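Local coordinates for hyaluronidase-phage associated (Streptococcus pyogenes, PDB 2WB3), which cleaves hyaluronan as a phage tail-fibre hyaluronate lyase built around a triple-stranded beta-helix, at the interface of chains A and B. Coordinates in Å, arbitrary orientation; residue numbers count along the deposited sequence, not the author numbering. Chains: chain A/B, Hyaluronidase-phage associated.

The interface of chains A and B. Residues chain A 34-39, 41-43; chain B 24, 26-32.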
ATOM      1  N   ILE A  34      14.399   1.662  -1.390  1.00 18.64           N
ATOM      2  CA  ILE A  34      14.420   0.356  -0.750  1.00 19.53           C
ATOM      3  C   ILE A  34      15.724   0.088   0.001  1.00 19.64           C
ATOM      4  O   ILE A  34      16.757   0.331  -0.510  1.00 20.63           O
ATOM      5  CB  ILE A  34      14.237  -0.803  -1.760  1.00 17.70           C
ATOM      6  CG1 ILE A  34      13.089  -0.565  -2.702  1.00 18.63           C
ATOM      7  CG2 ILE A  34      14.029  -2.096  -1.075  1.00 19.17           C
ATOM      8  CD1 ILE A  34      13.189  -1.380  -3.877  1.00 17.25           C
ATOM      9  N   ARG A  35      15.606  -0.476   1.201  1.00 21.10           N
ATOM     10  CA  ARG A  35      16.762  -0.887   1.994  1.00 21.92           C
ATOM     11  C   ARG A  35      16.527  -2.243   2.671  1.00 20.34           C
ATOM     12  O   ARG A  35      15.501  -2.454   3.319  1.00 21.32           O
ATOM     13  CB  ARG A  35      17.096   0.175   3.044  1.00 22.59           C
ATOM     14  CG  ARG A  35      18.343  -0.129   3.857  1.00 27.74           C
ATOM     15  CD  ARG A  35      18.466   0.806   5.049  1.00 36.39           C
ATOM     16  NE  ARG A  35      19.197   2.025   4.715  1.00 38.09           N
ATOM     17  CZ  ARG A  35      20.496   2.200   4.928  1.00 37.90           C
ATOM     18  NH1 ARG A  35      21.217   1.231   5.478  1.00 35.08           N
ATOM     19  NH2 ARG A  35      21.079   3.343   4.593  1.00 39.03           N
ATOM     20  N   GLY A  36      17.486  -3.152   2.515  1.00 19.72           N
ATOM     21  CA  GLY A  36      17.418  -4.462   3.097  1.00 21.57           C
ATOM     22  C   GLY A  36      18.747  -4.927   3.650  1.00 21.54           C
ATOM     23  O   GLY A  36      19.737  -4.323   3.432  1.00 22.34           O
ATOM     24  N   VAL A  37      18.717  -6.017   4.378  1.00 22.31           N
ATOM     25  CA  VAL A  37      19.929  -6.547   4.998  1.00 21.99           C
ATOM     26  C   VAL A  37      20.094  -8.018   4.638  1.00 23.78           C
ATOM     27  O   VAL A  37      20.465  -8.816   5.461  1.00 24.68           O
ATOM     28  CB  VAL A  37      19.889  -6.353   6.508  1.00 21.85           C
ATOM     29  CG1 VAL A  37      19.933  -4.848   6.853  1.00 23.01           C
ATOM     30  CG2 VAL A  37      18.632  -6.918   7.086  1.00 19.78           C
ATOM     31  N   GLU A  38      19.894  -8.368   3.377  1.00 23.49           N
ATOM     32  CA  GLU A  38      19.892  -9.794   2.995  1.00 23.16           C
ATOM     33  C   GLU A  38      21.245 -10.442   3.154  1.00 23.26           C
ATOM     34  O   GLU A  38      22.270  -9.886   2.763  1.00 23.01           O
ATOM     35  CB  GLU A  38      19.469  -9.919   1.536  1.00 22.99           C
ATOM     36  CG  GLU A  38      18.039  -9.476   1.267  1.00 21.41           C
ATOM     37  CD  GLU A  38      17.846  -7.988   1.308  1.00 26.90           C
ATOM     38  OE1 GLU A  38      18.802  -7.242   1.097  1.00 29.84           O
ATOM     39  OE2 GLU A  38      16.719  -7.536   1.519  1.00 28.41           O
ATOM     40  N   LYS A  39      21.275 -11.656   3.649  1.00 22.46           N
ATOM     41  CA  LYS A  39      22.516 -12.380   3.729  1.00 23.43           C
ATOM     42  C   LYS A  39      22.808 -12.911   2.392  1.00 22.59           C
ATOM     43  O   LYS A  39      23.897 -12.970   1.952  1.00 24.28           O
ATOM     44  CB  LYS A  39      22.401 -13.588   4.641  1.00 23.46           C
ATOM     45  CG  LYS A  39      23.593 -14.507   4.585  1.00 27.14           C
ATOM     46  CD  LYS A  39      23.401 -15.687   5.485  1.00 32.36           C
ATOM     47  CE  LYS A  39      24.624 -16.562   5.627  1.00 34.43           C
ATOM     48  NZ  LYS A  39      25.978 -15.995   5.360  1.00 35.08           N
ATOM     49  N   LEU A  41      20.477 -12.803  -0.830  1.00 20.73           N
ATOM     50  CA  LEU A  41      19.475 -12.567  -1.788  1.00 18.43           C
ATOM     51  C   LEU A  41      19.586 -11.130  -2.247  1.00 19.48           C
ATOM     52  O   LEU A  41      20.297 -10.364  -1.716  1.00 18.05           O
ATOM     53  CB  LEU A  41      18.148 -12.792  -1.138  1.00 18.59           C
ATOM     54  CG  LEU A  41      17.922 -14.218  -0.730  1.00 21.64           C
ATOM     55  CD1 LEU A  41      16.781 -14.286   0.110  1.00 22.25           C
ATOM     56  CD2 LEU A  41      17.778 -15.044  -1.933  1.00 24.02           C
ATOM     57  N   GLY A  42      18.826 -10.781  -3.250  1.00 18.59           N
ATOM     58  CA  GLY A  42      18.726  -9.368  -3.637  1.00 18.76           C
ATOM     59  C   GLY A  42      17.846  -8.557  -2.742  1.00 19.47           C
ATOM     60  O   GLY A  42      16.820  -9.017  -2.301  1.00 19.88           O
ATOM     61  N   THR A  43      18.248  -7.314  -2.459  1.00 20.57           N
ATOM     62  CA  THR A  43      17.352  -6.440  -1.714  1.00 19.91           C
ATOM     63  C   THR A  43      16.049  -6.264  -2.542  1.00 18.89           C
ATOM     64  O   THR A  43      14.945  -6.237  -2.014  1.00 19.58           O
ATOM     65  CB  THR A  43      18.030  -5.092  -1.507  1.00 20.66           C
ATOM     66  OG1 THR A  43      19.191  -5.296  -0.709  1.00 25.50           O
ATOM     67  CG2 THR A  43      17.106  -4.151  -0.823  1.00 21.08           C
TER
ATOM     68  N   SER B  24      13.549  -3.493   5.160  1.00 21.40           N
ATOM     69  CA  SER B  24      13.434  -4.772   5.859  1.00 22.39           C
ATOM     70  C   SER B  24      14.635  -4.962   6.788  1.00 22.71           C
ATOM     71  O   SER B  24      15.772  -4.718   6.391  1.00 21.96           O
ATOM     72  CB  SER B  24      13.384  -5.931   4.903  1.00 22.37           C
ATOM     73  OG  SER B  24      13.202  -7.130   5.694  1.00 21.59           O
ATOM     74  N   ASN B  26      15.026  -8.147   7.925  1.00 22.84           N
ATOM     75  CA  ASN B  26      15.065  -9.609   7.860  1.00 22.48           C
ATOM     76  C   ASN B  26      16.131 -10.072   6.900  1.00 22.67           C
ATOM     77  O   ASN B  26      15.985  -9.953   5.671  1.00 23.04           O
ATOM     78  CB  ASN B  26      13.671 -10.113   7.438  1.00 23.14           C
ATOM     79  CG  ASN B  26      13.645 -11.595   7.109  1.00 24.65           C
ATOM     80  OD1 ASN B  26      14.461 -12.398   7.610  1.00 26.26           O
ATOM     81  ND2 ASN B  26      12.724 -11.970   6.224  1.00 23.08           N
ATOM     82  N   GLU B  27      17.251 -10.606   7.420  1.00 21.15           N
ATOM     83  CA  GLU B  27      18.326 -10.993   6.515  1.00 20.51           C
ATOM     84  C   GLU B  27      18.005 -12.245   5.699  1.00 21.16           C
ATOM     85  O   GLU B  27      18.735 -12.566   4.782  1.00 22.43           O
ATOM     86  CB  GLU B  27      19.641 -11.209   7.287  1.00 22.27           C
ATOM     87  CG  GLU B  27      19.608 -12.402   8.243  1.00 21.56           C
ATOM     88  CD  GLU B  27      20.972 -12.669   8.795  1.00 26.96           C
ATOM     89  OE1 GLU B  27      21.592 -13.595   8.287  1.00 28.50           O
ATOM     90  OE2 GLU B  27      21.445 -11.948   9.692  1.00 25.24           O
ATOM     91  N   GLY B  28      16.908 -12.921   6.001  1.00 21.46           N
ATOM     92  CA  GLY B  28      16.563 -14.179   5.330  1.00 22.31           C
ATOM     93  C   GLY B  28      15.701 -14.023   4.061  1.00 22.83           C
ATOM     94  O   GLY B  28      15.461 -14.986   3.358  1.00 23.19           O
ATOM     95  N   GLY B  29      15.237 -12.816   3.744  1.00 22.19           N
ATOM     96  CA  GLY B  29      14.392 -12.703   2.566  1.00 21.61           C
ATOM     97  C   GLY B  29      14.595 -11.318   1.934  1.00 22.70           C
ATOM     98  O   GLY B  29      14.887 -10.311   2.638  1.00 23.06           O
ATOM     99  N   SER B  30      14.344 -11.271   0.630  1.00 21.45           N
ATOM    100  CA  SER B  30      14.390 -10.038  -0.168  1.00 21.10           C
ATOM    101  C   SER B  30      13.483  -8.997   0.419  1.00 20.05           C
ATOM    102  O   SER B  30      12.355  -9.286   0.807  1.00 20.83           O
ATOM    103  CB  SER B  30      13.975 -10.383  -1.614  1.00 20.70           C
ATOM    104  OG  SER B  30      15.057 -11.125  -2.203  1.00 18.22           O
ATOM    105  N   ALA B  31      13.952  -7.759   0.540  1.00 20.27           N
ATOM    106  CA  ALA B  31      13.096  -6.729   1.152  1.00 17.05           C
ATOM    107  C   ALA B  31      11.923  -6.568   0.215  1.00 17.45           C
ATOM    108  O   ALA B  31      10.823  -6.288   0.644  1.00 17.16           O
ATOM    109  CB  ALA B  31      13.804  -5.380   1.255  1.00 17.67           C
ATOM    110  N   MET B  32      12.180  -6.685  -1.061  1.00 17.06           N
ATOM    111  CA  MET B  32      11.046  -6.605  -2.010  1.00 17.56           C
ATOM    112  C   MET B  32      11.178  -7.579  -3.167  1.00 17.80           C
ATOM    113  O   MET B  32      12.282  -7.827  -3.683  1.00 19.77           O
ATOM    114  CB  MET B  32      10.889  -5.138  -2.547  1.00 17.16           C
ATOM    115  CG  MET B  32       9.832  -4.999  -3.652  1.00 17.72           C
ATOM    116  SD  MET B  32       9.706  -3.225  -4.012  1.00 22.75           S
ATOM    117  CE  MET B  32       8.533  -3.331  -5.379  1.00 21.08           C
TER
HETATM  118  O   HOH W   1      16.204  -7.607   3.899  1.00 21.94           O
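The end of strand 32-36 and the following loop of chain A lie along the end of strand 20-24 and the turn after it in chain B, and backbone hydrogen bonds tie neighbouring chains of this triple-stranded beta-helix: B:Ser24 N reaches A:Arg35 O at 2.9 Å nearly along the C=O axis, B:Met32 N meets A:Thr43 O in the same head-on way, and A:Lys39 N lands on a lone pair of B:Glu27 O, 168° at the hydrogen. Among the side chains, A:Glu38 covers the B:Gly29-B:Ala31 backbone. Its CG is anti to the carbonyl carbon, and a bend at chi2 (74°) folds the carboxylate back. A:Glu38 OE2 takes a weak, bent hydrogen bond from B:Ala31 N (2.9 Å), while A:Thr43 OG1 comes down on OE1 of A:Glu38 from above the carboxylate plane at 2.7 Å and so steadies its rotation. A water 2.9 Å from B:Asn26 O also meets A:Val37 N; its approach to A:Glu38 OE2 is too short to weigh. B:Ser30 turns OG, anti to its carbonyl carbon, towards A:Gly42 O, meeting it in the carbonyl plane at 2.8 Å. Beside it A:Leu41 lays CD1 against B:Gly29 CA (3.8 Å). At the other end A:Ile34 CD1 touches SD of the extended B:Met32 chain at 3.9 Å, the two side chains crossing at about a right angle. A:Lys39 and B:Glu27 run side by side, but A:Lys39 NZ stays 5.8 Å from B:Glu27 OE1, so any attraction would be long-range.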